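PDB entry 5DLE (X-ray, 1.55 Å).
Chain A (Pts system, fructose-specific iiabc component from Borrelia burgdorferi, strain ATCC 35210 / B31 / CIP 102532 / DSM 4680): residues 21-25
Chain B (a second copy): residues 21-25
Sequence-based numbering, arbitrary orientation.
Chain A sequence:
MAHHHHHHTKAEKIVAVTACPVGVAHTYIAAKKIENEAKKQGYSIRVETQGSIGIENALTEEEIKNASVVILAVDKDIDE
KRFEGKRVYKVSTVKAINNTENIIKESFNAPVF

Chain A, residues 21-25: PVGVA
Chain B, residues 21-25: PVGVA

The two stretches are the same five residues from two copies of one protein, and they meet about a near-twofold axis, so each contact recurs with the chains exchanged. The register centres on glycine: A:Gly23 CA lies 4.2 Å from B:Gly23 CA. From this crossing the chains diverge steeply toward their prolines (A:Pro21 CA to B:Pro21 CA, 16.4 Å) and less beyond the glycines (A:Ala25 CA to B:Ala25 CA, 7.0 Å). Both prolines, with C-gamma endo rings, take no part in the contact.

Each backbone is a loop leading into a helix. In chain A, phi/psi runs -89/31 at A:Pro21, -117/112 at A:Val22, 51/-140 at A:Gly23 and -127/-11 at A:Val24, the N-cap position, before A:Ala25 opens the helix at -66/-57. Chain B follows within 7°, the largest difference being psi of B:Pro21, 24°; B:Gly23 is at 49/-139.

The backbone contact depends on glycine twice over. Its positive phi by itself favours glycine, and a CB would point toward the partner. Built ideally on A:Gly23, that atom would sit 3.1 Å from B:Val24 CG2, a tight approach; on B:Gly23 it would be equally close to A:Val24 CG2. Without it, A:Gly23 CA packs 4.1 Å from B:Val24 CG2, and B:Gly23 CA 4.1 Å from A:Val24 CG2.

The side-chain contacts are apolar and reciprocal. A:Val22 CG1 meets B:Val24 CG2 at 4.0 Å, and A:Val24 CG2 meets B:Val22 CG1 at 4.0 Å. All four CA-to-CB bonds point sideways, yet the branched side chains still bring methyls into van der Waals contact. A:Val22 and B:Val22 are t (chi1 176° and 178°); A:Val24 and B:Val24 are m (-69° and -68°). A:Ala25 CB and B:Ala25 CB lie 4.6 Å apart, just beyond the packing distance of the valine methyls.

No hydrogen bond crosses; the stretches bury 213 Å² together, and their closest approaches are all between carbon atoms.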

# COMPACT_ATOMS: atom_id res chain seq x y z
N PRO A 21 11.05 2.11 1.32
CA PRO A 21 10.87 3.50 1.79
C PRO A 21 9.71 4.22 1.10
O PRO A 21 9.78 5.43 0.91
CB PRO A 21 12.20 4.16 1.43
CG PRO A 21 12.61 3.44 0.16
CD PRO A 21 12.17 1.97 0.38
N VAL A 22 8.68 3.50 0.69
CA VAL A 22 7.44 4.06 0.20
C VAL A 22 6.35 3.63 1.17
O VAL A 22 5.97 2.45 1.18
CB VAL A 22 7.12 3.60 -1.21
CG1 VAL A 22 5.75 4.16 -1.63
CG2 VAL A 22 8.18 4.10 -2.14
N GLY A 23 5.79 4.59 1.92
CA GLY A 23 4.71 4.26 2.85
C GLY A 23 5.08 3.08 3.75
O GLY A 23 6.22 2.96 4.22
N VAL A 24 4.09 2.22 3.97
CA VAL A 24 4.26 1.03 4.82
C VAL A 24 3.86 -0.26 4.14
O VAL A 24 4.17 -1.36 4.66
CB VAL A 24 3.48 1.14 6.14
CG1 VAL A 24 4.14 2.23 7.03
CG2 VAL A 24 1.97 1.38 5.91
N ALA A 25 3.21 -0.21 2.97
CA ALA A 25 2.56 -1.41 2.44
C ALA A 25 3.58 -2.50 2.07
O ALA A 25 3.45 -3.66 2.51
CB ALA A 25 1.69 -1.11 1.21
N PRO B 21 -4.91 7.85 6.75
CA PRO B 21 -3.77 8.07 7.65
C PRO B 21 -2.92 6.82 7.84
O PRO B 21 -2.24 6.69 8.86
CB PRO B 21 -4.45 8.45 8.97
CG PRO B 21 -5.71 7.63 8.95
CD PRO B 21 -6.18 7.71 7.49
N VAL B 22 -2.96 5.88 6.89
CA VAL B 22 -2.05 4.73 6.85
C VAL B 22 -1.22 4.87 5.60
O VAL B 22 -1.75 4.72 4.49
CB VAL B 22 -2.79 3.39 6.86
CG1 VAL B 22 -1.80 2.20 6.76
CG2 VAL B 22 -3.55 3.24 8.16
N GLY B 23 0.10 5.10 5.76
CA GLY B 23 1.01 5.16 4.62
C GLY B 23 0.49 6.07 3.52
O GLY B 23 -0.05 7.17 3.77
N VAL B 24 0.66 5.61 2.28
CA VAL B 24 0.24 6.35 1.09
C VAL B 24 -0.65 5.56 0.14
O VAL B 24 -1.21 6.19 -0.79
CB VAL B 24 1.46 6.90 0.32
CG1 VAL B 24 2.20 8.03 1.14
CG2 VAL B 24 2.43 5.82 -0.12
N ALA B 25 -0.81 4.25 0.32
CA ALA B 25 -1.44 3.45 -0.73
C ALA B 25 -2.91 3.80 -0.94
O ALA B 25 -3.32 4.09 -2.06
CB ALA B 25 -1.28 1.95 -0.42